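Local coordinates for protein beta-galactosidase (Trichoderma reesei, PDB 3OG2) that probably hydrolyses terminal non-reducing beta-D-galactose residues in beta-D-galactosides, as a TIM-barrel glycoside hydrolase of family 35, at residues A[47-51]-A[75-81]; A[322-328]-A[342-348]; A[86-90]-A[152-157]. All blocks are in the same frame, centred on the assembly; numbering follows the deposited sequence.

Contact 1. Residues A[47-51]-A[75-81]; sequences VHPFR and FYVDWAL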
loop_
_atom_site.group_PDB
_atom_site.type_symbol
_atom_site.label_atom_id
_atom_site.label_comp_id
_atom_site.label_asym_id
_atom_site.label_seq_id
_atom_site.Cartn_x
_atom_site.Cartn_y
_atom_site.Cartn_z
ATOM N N VAL A 47 2.524 3.823 2.844
ATOM C CA VAL A 47 3.091 2.531 3.282
ATOM C C VAL A 47 2.485 2.203 4.636
ATOM O O VAL A 47 2.450 3.086 5.480
ATOM C CB VAL A 47 4.616 2.600 3.413
ATOM C CG1 VAL A 47 5.182 1.274 3.958
ATOM C CG2 VAL A 47 5.276 2.979 2.089
ATOM N N HIS A 48 2.044 0.973 4.831
ATOM C CA HIS A 48 1.406 0.629 6.118
ATOM C C HIS A 48 2.304 -0.343 6.841
ATOM O O HIS A 48 2.467 -1.468 6.400
ATOM C CB HIS A 48 0.048 -0.016 5.906
ATOM C CG HIS A 48 -0.922 0.972 5.292
ATOM N ND1 HIS A 48 -2.097 0.605 4.747
ATOM C CD2 HIS A 48 -0.800 2.332 5.219
ATOM C CE1 HIS A 48 -2.692 1.736 4.310
ATOM N NE2 HIS A 48 -1.929 2.787 4.575
ATOM N N PRO A 49 2.952 0.071 7.934
ATOM C CA PRO A 49 3.970 -0.789 8.573
ATOM C C PRO A 49 3.395 -2.130 8.974
ATOM O O PRO A 49 4.101 -3.145 8.914
ATOM C CB PRO A 49 4.449 0.024 9.775
ATOM C CG PRO A 49 3.505 1.147 9.941
ATOM C CD PRO A 49 2.853 1.397 8.586
ATOM N N PHE A 50 2.126 -2.161 9.394
ATOM C CA PHE A 50 1.575 -3.436 9.843
ATOM C C PHE A 50 1.293 -4.415 8.724
ATOM O O PHE A 50 0.997 -5.579 9.032
ATOM C CB PHE A 50 0.290 -3.147 10.665
ATOM C CG PHE A 50 -0.729 -2.319 9.909
ATOM C CD1 PHE A 50 -1.633 -2.936 9.047
ATOM C CD2 PHE A 50 -0.760 -0.923 10.091
ATOM C CE1 PHE A 50 -2.569 -2.202 8.315
ATOM C CE2 PHE A 50 -1.683 -0.208 9.333
ATOM C CZ PHE A 50 -2.565 -0.812 8.450
ATOM N N ARG A 51 1.388 -3.983 7.471
ATOM C CA ARG A 51 1.198 -4.896 6.325
ATOM C C ARG A 51 2.521 -5.500 5.827
ATOM O O ARG A 51 2.517 -6.269 4.870
ATOM C CB ARG A 51 0.502 -4.157 5.199
ATOM C CG ARG A 51 -1.031 -4.137 5.495
ATOM C CD ARG A 51 -1.782 -3.219 4.552
ATOM N NE ARG A 51 -3.195 -3.614 4.415
ATOM C CZ ARG A 51 -4.223 -2.785 4.388
ATOM N NH1 ARG A 51 -4.133 -1.472 4.594
ATOM N NH2 ARG A 51 -5.400 -3.362 4.166
ATOM N N PHE A 75 1.618 6.974 6.657
ATOM C CA PHE A 75 1.336 5.641 7.172
ATOM C C PHE A 75 0.161 5.669 8.124
ATOM O O PHE A 75 -0.023 6.622 8.883
ATOM C CB PHE A 75 2.543 5.046 7.878
ATOM C CG PHE A 75 2.959 5.730 9.179
ATOM C CD1 PHE A 75 3.725 6.903 9.194
ATOM C CD2 PHE A 75 2.549 5.184 10.401
ATOM C CE1 PHE A 75 4.096 7.488 10.416
ATOM C CE2 PHE A 75 2.943 5.767 11.608
ATOM C CZ PHE A 75 3.712 6.915 11.611
ATOM N N TYR A 76 -0.598 4.576 8.111
ATOM C CA TYR A 76 -1.616 4.319 9.116
ATOM C C TYR A 76 -0.997 3.514 10.252
ATOM O O TYR A 76 -0.009 2.769 10.044
ATOM C CB TYR A 76 -2.776 3.516 8.517
ATOM C CG TYR A 76 -3.792 4.307 7.721
ATOM C CD1 TYR A 76 -4.311 5.549 8.146
ATOM C CD2 TYR A 76 -4.297 3.712 6.554
ATOM C CE1 TYR A 76 -5.289 6.199 7.365
ATOM C CE2 TYR A 76 -5.261 4.361 5.798
ATOM C CZ TYR A 76 -5.743 5.593 6.215
ATOM O OH TYR A 76 -6.680 6.195 5.418
ATOM N N VAL A 77 -1.670 3.588 11.403
ATOM C CA VAL A 77 -1.471 2.620 12.495
ATOM C C VAL A 77 -2.800 1.928 12.717
ATOM O O VAL A 77 -3.846 2.622 12.700
ATOM C CB VAL A 77 -0.998 3.291 13.789
ATOM C CG1 VAL A 77 -0.749 2.215 14.842
ATOM C CG2 VAL A 77 0.215 4.170 13.556
ATOM N N ASP A 78 -2.803 0.602 12.877
ATOM C CA ASP A 78 -4.035 -0.168 13.035
ATOM C C ASP A 78 -4.246 -0.495 14.500
ATOM O O ASP A 78 -3.579 -1.385 15.074
ATOM C CB ASP A 78 -3.901 -1.434 12.167
ATOM C CG ASP A 78 -5.134 -2.274 12.174
ATOM O OD1 ASP A 78 -6.123 -2.019 12.884
ATOM O OD2 ASP A 78 -5.144 -3.301 11.387
ATOM N N TRP A 79 -5.203 0.205 15.116
ATOM C CA TRP A 79 -5.488 0.057 16.552
ATOM C C TRP A 79 -5.793 -1.402 16.882
ATOM O O TRP A 79 -5.353 -1.901 17.937
ATOM C CB TRP A 79 -6.684 0.995 16.844
ATOM C CG TRP A 79 -7.248 0.955 18.223
ATOM C CD1 TRP A 79 -6.747 0.392 19.397
ATOM C CD2 TRP A 79 -8.508 1.548 18.590
ATOM N NE1 TRP A 79 -7.620 0.609 20.426
ATOM C CE2 TRP A 79 -8.710 1.313 19.966
ATOM C CE3 TRP A 79 -9.477 2.249 17.882
ATOM C CZ2 TRP A 79 -9.838 1.755 20.641
ATOM C CZ3 TRP A 79 -10.601 2.694 18.533
ATOM C CH2 TRP A 79 -10.770 2.439 19.906
ATOM N N ALA A 80 -6.544 -2.095 16.046
ATOM C CA ALA A 80 -6.986 -3.468 16.337
ATOM C C ALA A 80 -5.786 -4.398 16.586
ATOM O O ALA A 80 -5.947 -5.396 17.286
ATOM C CB ALA A 80 -7.814 -4.018 15.177
ATOM N N LEU A 81 -4.605 -4.079 16.015
ATOM C CA LEU A 81 -3.415 -4.934 16.284
ATOM C C LEU A 81 -2.696 -4.575 17.566
ATOM O O LEU A 81 -1.944 -5.431 18.055
ATOM C CB LEU A 81 -2.450 -4.806 15.086
ATOM C CG LEU A 81 -3.008 -5.442 13.778
ATOM C CD1 LEU A 81 -2.079 -5.049 12.627
ATOM C CD2 LEU A 81 -3.107 -6.940 13.928
#
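At the C-terminal ends of two adjacent parallel strands of the TIM barrel, 38-47 and 72-76, the 3-10 turn 49-51 packs against the chain leaving Tyr76, a residue of the galactose-binding site. His48 and Tyr76 run side by side in the same direction. Their rings are inclined at 42°, with His48 NE2 3.2 Å from Tyr76 CD2, while Tyr76 CB lies over the rim of one imidazole face. Both imidazole nitrogens are held: His48 ND1 accepts from Arg51 NH1 at 2.9 Å, nearly in the ring plane, and NE2 is hydrogen-bonded to Glu46. Tyr76 OH is hydrogen-bonded to Asn179, another galactose-site residue. Phe50 fills the middle. Its CG sits between the backbone N and the carbonyl carbon (chi1 55°), which stands the ring between His48 CB on one face and Asp78 CB on the other. Tyr76 O, buried without a hydrogen-bonding partner, meets the ring edge at CE2, 3.5 Å away. Asp78, at the N-cap of helix 79-82, accepts weakly from Ala80 N through OD1, and Leu81 CD1 touches Phe50 CB at 3.6 Å. Asp78 CB rests 3.7 Å from the Phe50 ring centroid, only 9° off the normal.

Contact 2. Residues A[322-328]-A[342-348]; sequences YMTFGGT and YDYGASI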
loop_
_atom_site.group_PDB
_atom_site.type_symbol
_atom_site.label_atom_id
_atom_site.label_comp_id
_atom_site.label_asym_id
_atom_site.label_seq_id
_atom_site.Cartn_x
_atom_site.Cartn_y
_atom_site.Cartn_z
ATOM N N TYR A 322 -1.817 6.911 -2.618
ATOM C CA TYR A 322 -2.376 5.801 -1.828
ATOM C C TYR A 322 -2.702 4.708 -2.838
ATOM O O TYR A 322 -3.639 4.959 -3.633
ATOM C CB TYR A 322 -3.629 6.306 -1.076
ATOM C CG TYR A 322 -4.157 5.239 -0.137
ATOM C CD1 TYR A 322 -4.804 4.084 -0.575
ATOM C CD2 TYR A 322 -4.002 5.356 1.255
ATOM C CE1 TYR A 322 -5.273 3.128 0.268
ATOM C CE2 TYR A 322 -4.463 4.398 2.151
ATOM C CZ TYR A 322 -5.092 3.286 1.648
ATOM O OH TYR A 322 -5.517 2.300 2.506
ATOM N N MET A 323 -2.178 3.498 -2.790
ATOM C CA MET A 323 -0.977 3.082 -2.056
ATOM C C MET A 323 0.259 3.283 -2.952
ATOM O O MET A 323 0.143 3.263 -4.189
ATOM C CB MET A 323 -1.043 1.587 -1.754
ATOM C CG MET A 323 -2.189 1.181 -0.798
ATOM S SD MET A 323 -2.104 2.001 0.804
ATOM C CE MET A 323 -0.661 1.217 1.526
ATOM N N THR A 324 1.421 3.395 -2.331
ATOM C CA THR A 324 2.683 3.283 -3.070
ATOM C C THR A 324 3.280 1.897 -2.889
ATOM O O THR A 324 3.735 1.319 -3.867
ATOM C CB THR A 324 3.619 4.419 -2.657
ATOM O OG1 THR A 324 2.998 5.669 -3.084
ATOM C CG2 THR A 324 4.959 4.346 -3.355
ATOM N N PHE A 325 3.250 1.358 -1.685
ATOM C CA PHE A 325 3.559 -0.047 -1.440
ATOM C C PHE A 325 2.394 -0.583 -0.594
ATOM O O PHE A 325 2.179 -0.012 0.497
ATOM C CB PHE A 325 4.906 -0.229 -0.720
ATOM C CG PHE A 325 5.032 -1.659 -0.182
ATOM C CD1 PHE A 325 5.222 -2.725 -1.039
ATOM C CD2 PHE A 325 4.944 -1.868 1.203
ATOM C CE1 PHE A 325 5.323 -4.022 -0.528
ATOM C CE2 PHE A 325 5.049 -3.165 1.689
ATOM C CZ PHE A 325 5.251 -4.229 0.827
ATOM N N GLY A 326 1.679 -1.604 -1.023
ATOM C CA GLY A 326 0.519 -2.090 -0.331
ATOM C C GLY A 326 0.799 -3.178 0.675
ATOM O O GLY A 326 0.224 -3.207 1.765
ATOM N N GLY A 327 1.680 -4.149 0.367
ATOM C CA GLY A 327 1.925 -5.245 1.288
ATOM C C GLY A 327 0.769 -6.261 1.336
ATOM O O GLY A 327 0.055 -6.487 0.335
ATOM N N THR A 328 0.628 -6.886 2.506
ATOM C CA THR A 328 -0.221 -8.058 2.586
ATOM C C THR A 328 -1.122 -8.005 3.804
ATOM O O THR A 328 -0.653 -7.620 4.907
ATOM C CB THR A 328 0.684 -9.311 2.713
ATOM O OG1 THR A 328 1.592 -9.292 1.559
ATOM C CG2 THR A 328 -0.102 -10.595 2.657
ATOM N N TYR A 342 -2.765 -7.210 -0.549
ATOM C CA TYR A 342 -3.058 -5.768 -0.662
ATOM C C TYR A 342 -2.050 -5.170 -1.659
ATOM O O TYR A 342 -1.585 -4.048 -1.526
ATOM C CB TYR A 342 -2.954 -5.039 0.653
ATOM C CG TYR A 342 -3.774 -3.751 0.755
ATOM C CD1 TYR A 342 -5.144 -3.689 0.452
ATOM C CD2 TYR A 342 -3.139 -2.578 1.146
ATOM C CE1 TYR A 342 -5.863 -2.488 0.556
ATOM C CE2 TYR A 342 -3.859 -1.357 1.282
ATOM C CZ TYR A 342 -5.211 -1.362 0.964
ATOM O OH TYR A 342 -5.855 -0.163 1.136
ATOM N N ASP A 343 -1.754 -5.922 -2.747
ATOM C CA ASP A 343 -0.836 -5.380 -3.743
ATOM C C ASP A 343 -1.335 -4.030 -4.283
ATOM O O ASP A 343 -0.519 -3.142 -4.536
ATOM C CB ASP A 343 -0.699 -6.362 -4.900
ATOM C CG ASP A 343 0.135 -5.837 -6.052
ATOM O OD1 ASP A 343 1.380 -6.079 -6.038
ATOM O OD2 ASP A 343 -0.438 -5.165 -6.940
ATOM N N TYR A 344 -2.648 -3.925 -4.429
ATOM C CA TYR A 344 -3.288 -2.611 -4.757
ATOM C C TYR A 344 -3.027 -2.228 -6.194
ATOM O O TYR A 344 -3.465 -1.137 -6.594
ATOM C CB TYR A 344 -2.882 -1.499 -3.770
ATOM C CG TYR A 344 -3.956 -0.466 -3.514
ATOM C CD1 TYR A 344 -5.024 -0.728 -2.633
ATOM C CD2 TYR A 344 -3.887 0.783 -4.152
ATOM C CE1 TYR A 344 -6.005 0.238 -2.405
ATOM C CE2 TYR A 344 -4.867 1.751 -3.930
ATOM C CZ TYR A 344 -5.898 1.458 -3.063
ATOM O OH TYR A 344 -6.871 2.434 -2.868
ATOM N N GLY A 345 -2.315 -3.031 -6.993
ATOM C CA GLY A 345 -1.874 -2.531 -8.297
ATOM C C GLY A 345 -0.871 -1.371 -8.154
ATOM O O GLY A 345 -0.705 -0.633 -9.131
ATOM N N ALA A 346 -0.211 -1.228 -7.007
ATOM C CA ALA A 346 0.626 -0.065 -6.707
ATOM C C ALA A 346 1.931 -0.083 -7.505
ATOM O O ALA A 346 2.343 -1.083 -8.094
ATOM C CB ALA A 346 0.955 -0.046 -5.216
ATOM N N SER A 347 2.578 1.079 -7.490
ATOM C CA SER A 347 3.882 1.221 -8.192
ATOM C C SER A 347 4.945 0.307 -7.623
ATOM O O SER A 347 5.814 -0.087 -8.406
ATOM C CB SER A 347 4.378 2.657 -8.154
ATOM O OG SER A 347 4.505 3.134 -6.835
ATOM N N ILE A 348 4.892 -0.022 -6.343
ATOM C CA ILE A 348 5.767 -1.054 -5.776
ATOM C C ILE A 348 4.900 -2.275 -5.480
ATOM O O ILE A 348 3.904 -2.128 -4.768
ATOM C CB ILE A 348 6.455 -0.551 -4.504
ATOM C CG1 ILE A 348 7.190 0.776 -4.760
ATOM C CG2 ILE A 348 7.356 -1.629 -3.956
ATOM C CD1 ILE A 348 7.800 1.438 -3.529
HETATM O O HOH W 1 1.551 3.579 -6.559
HETATM O O HOH W 2 1.963 -3.275 -3.216
#
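Two loop segments lie against each other through a pair of direct backbone bonds, Ile348 N to Thr324 O (3.0 Å) and Tyr342 N to Gly327 O (3.0 Å); the type I' turn Asp343 to Ala346 lies within 342-348, between these two bonds. One water completes the join: it accepts from Gly326 N and donates to Asp343 O and Ile348 O. Gly326 CA makes a CA-H...O contact with Tyr342 O at 3.1 Å, on the side where a CB would point. Met323, preceded by a cis peptide bond, has CG beside its backbone N (chi1 -65°), which lays CG over the face of Tyr344, 3.8 Å from its centroid, and against Tyr342 CE2; the bend at chi2 brings SD over the centre of the Tyr322 ring. Tyr322 turns its edge toward the Tyr344 face in an offset edge-to-face pair, planes at 75°. Its OH donates to Tyr342 OH at 2.8 Å, and that oxygen is also hydrogen-bonded to Glu122, a galactose-binding residue. At the Ile348 end, Phe325 CD1 packs on Ile348 CG2 at 3.8 Å, next to helix 58-66. Following barrel strand 318-321, this loop lies on the catalytic face of a TIM barrel, Tyr322 and Tyr342 being consistent with a part in shaping the galactose site.

Contact 3. Residues A[86-90]-A[152-157]; sequences PGRFR and NYVAHI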
loop_
_atom_site.group_PDB
_atom_site.type_symbol
_atom_site.label_atom_id
_atom_site.label_comp_id
_atom_site.label_asym_id
_atom_site.label_seq_id
_atom_site.Cartn_x
_atom_site.Cartn_y
_atom_site.Cartn_z
ATOM N N PRO A 86 -8.722 -4.973 25.615
ATOM C CA PRO A 86 -9.011 -3.620 26.043
ATOM C C PRO A 86 -8.180 -3.271 27.273
ATOM O O PRO A 86 -8.126 -4.061 28.238
ATOM C CB PRO A 86 -10.488 -3.615 26.399
ATOM C CG PRO A 86 -11.017 -4.931 25.938
ATOM C CD PRO A 86 -9.900 -5.827 25.550
ATOM N N GLY A 87 -7.520 -2.115 27.257
ATOM C CA GLY A 87 -6.713 -1.678 28.368
ATOM C C GLY A 87 -5.274 -2.120 28.286
ATOM O O GLY A 87 -4.466 -1.727 29.153
ATOM N N ARG A 88 -4.907 -2.912 27.295
ATOM C CA ARG A 88 -3.511 -3.410 27.206
ATOM C C ARG A 88 -2.921 -3.055 25.871
ATOM O O ARG A 88 -2.985 -3.770 24.890
ATOM C CB ARG A 88 -3.438 -4.916 27.432
ATOM C CG ARG A 88 -2.019 -5.422 27.581
ATOM C CD ARG A 88 -1.204 -4.774 28.677
ATOM N NE ARG A 88 0.034 -5.529 28.880
ATOM C CZ ARG A 88 1.249 -5.297 28.414
ATOM N NH1 ARG A 88 1.436 -4.226 27.638
ATOM N NH2 ARG A 88 2.255 -6.115 28.720
ATOM N N PHE A 89 -2.357 -1.842 25.777
ATOM C CA PHE A 89 -1.724 -1.427 24.545
ATOM C C PHE A 89 -0.404 -2.173 24.452
ATOM O O PHE A 89 0.378 -2.192 25.417
ATOM C CB PHE A 89 -1.461 0.071 24.644
ATOM C CG PHE A 89 -0.704 0.627 23.428
ATOM C CD1 PHE A 89 -1.438 1.052 22.301
ATOM C CD2 PHE A 89 0.682 0.725 23.447
ATOM C CE1 PHE A 89 -0.782 1.548 21.183
ATOM C CE2 PHE A 89 1.334 1.215 22.324
ATOM C CZ PHE A 89 0.596 1.640 21.221
ATOM N N ARG A 90 -0.110 -2.713 23.276
ATOM C CA ARG A 90 1.123 -3.447 23.058
ATOM C C ARG A 90 1.632 -3.123 21.654
ATOM O O ARG A 90 0.888 -3.448 20.699
ATOM C CB ARG A 90 0.936 -4.953 23.114
ATOM C CG ARG A 90 0.462 -5.589 24.379
ATOM C CD ARG A 90 0.484 -7.124 24.111
ATOM N NE ARG A 90 0.191 -7.819 25.330
ATOM C CZ ARG A 90 1.157 -8.283 26.132
ATOM N NH1 ARG A 90 2.461 -8.146 25.872
ATOM N NH2 ARG A 90 0.752 -8.917 27.233
ATOM N N ASN A 152 -6.959 5.277 25.680
ATOM C CA ASN A 152 -5.710 4.589 25.982
ATOM C C ASN A 152 -4.901 4.423 24.700
ATOM O O ASN A 152 -3.674 4.655 24.717
ATOM C CB ASN A 152 -6.045 3.218 26.608
ATOM C CG ASN A 152 -4.786 2.523 27.104
ATOM O OD1 ASN A 152 -3.931 3.102 27.772
ATOM N ND2 ASN A 152 -4.665 1.228 26.802
ATOM N N TYR A 153 -5.520 4.035 23.609
ATOM C CA TYR A 153 -4.787 3.856 22.358
ATOM C C TYR A 153 -4.213 5.175 21.921
ATOM O O TYR A 153 -3.018 5.248 21.570
ATOM C CB TYR A 153 -5.778 3.310 21.278
ATOM C CG TYR A 153 -5.173 3.413 19.904
ATOM C CD1 TYR A 153 -4.098 2.576 19.509
ATOM C CD2 TYR A 153 -5.656 4.333 18.977
ATOM C CE1 TYR A 153 -3.555 2.714 18.201
ATOM C CE2 TYR A 153 -5.127 4.467 17.727
ATOM C CZ TYR A 153 -4.077 3.654 17.338
ATOM O OH TYR A 153 -3.550 3.776 16.080
ATOM N N VAL A 154 -4.993 6.254 21.919
ATOM C CA VAL A 154 -4.412 7.507 21.385
ATOM C C VAL A 154 -3.319 8.010 22.277
ATOM O O VAL A 154 -2.257 8.468 21.800
ATOM C CB VAL A 154 -5.484 8.582 21.113
ATOM C CG1 VAL A 154 -4.812 9.818 20.542
ATOM C CG2 VAL A 154 -6.556 7.993 20.161
ATOM N N ALA A 155 -3.487 7.909 23.607
ATOM C CA ALA A 155 -2.447 8.375 24.501
ATOM C C ALA A 155 -1.138 7.669 24.221
ATOM O O ALA A 155 -0.069 8.302 24.208
ATOM C CB ALA A 155 -2.893 8.172 25.949
ATOM N N HIS A 156 -1.202 6.354 24.004
ATOM C CA HIS A 156 0.010 5.594 23.762
ATOM C C HIS A 156 0.579 5.866 22.378
ATOM O O HIS A 156 1.778 6.151 22.219
ATOM C CB HIS A 156 -0.263 4.064 23.886
ATOM C CG HIS A 156 -0.285 3.659 25.317
ATOM N ND1 HIS A 156 -1.393 3.747 26.155
ATOM C CD2 HIS A 156 0.724 3.111 26.053
ATOM C CE1 HIS A 156 -1.039 3.291 27.372
ATOM N NE2 HIS A 156 0.237 2.905 27.326
ATOM N N ILE A 157 -0.259 5.752 21.318
ATOM C CA ILE A 157 0.320 5.858 19.969
ATOM C C ILE A 157 0.733 7.290 19.668
ATOM O O ILE A 157 1.757 7.518 18.998
ATOM C CB ILE A 157 -0.647 5.283 18.907
ATOM C CG1 ILE A 157 0.115 4.936 17.618
ATOM C CG2 ILE A 157 -1.825 6.222 18.591
ATOM C CD1 ILE A 157 1.072 3.770 17.751
HETATM O O HOH W 3 -2.261 -0.138 28.124
#
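Phe89 reaches from its loop onto one side of helix 144-163, at 152-157, and its CB is the first atom to land there. It sits over the centre of the His156 imidazole face, 3.9 Å from the centroid and 12° off the normal. With CG anti to the backbone N (chi1 176°), the ring extends from the loop toward the helix. CG then meets His156 CB at 3.5 Å, and CD2 comes as close to His156 CD2. The two side chains slide past each other in opposite directions, each giving its CB to the other's ring: His156 CB stands above the centre of the phenyl face, 3.3 Å from the centroid. Their planes are 21° apart, but the rings are displaced and barely overlap. Farther out, CD1 and CE1 turn the ring edge to Tyr153 CD1, which lies in the phenyl plane 3.9 Å from CE1, and the tip, CZ, ends near Ile157 CD1. Helix 144-163 is one of the outer helices of the TIM barrel, and the loop preceding helix 98-107 packs on it here, with Leu82 of helix 79-82 also touching Phe89 and Ile157. The imidazole is held by its own helix: His156 ND1 donates to Asn152 O at 2.8 Å, an oxygen nearly in the imidazole plane, while His156 N approaches that oxygen from the opposite face of the carbonyl. Polar contact between the segments passes through a water, which donates to Gly87 O and accepts from Phe89 N and from Asn152 ND2 at 3.1 Å. Asn152 ND2 also binds Glu83, whose carboxylate takes Gly87 N as well, so one acidic side chain ties loop and helix together. Tyr153 OH, on the buried side of the helix, bonds to Pro115 O.

In the fold
All three contacts belong to the TIM-barrel domain. Contacts 1 and 2 are buried and join directly: Arg51 O lies 3.1 Å from Thr328 N, a probable hydrogen bond, and Arg51 makes a cation-pi contact with Tyr342. Contact 1 holds the galactose-site residue Tyr76, and contact 2 backs Glu122 through Tyr342; contact 1 is mainly ring and apolar packing, whereas contact 2 adds backbone bonds, a tyrosine hydroxyl pair and waters. Contact 3 is nearer the surface, its centre about 25 Å from that of the chain, and relies on one phenylalanine plus a bridging water. Contact 1 also touches contact 3, Val77 and Trp79 packing on Tyr153; contacts 2 and 3 do not touch.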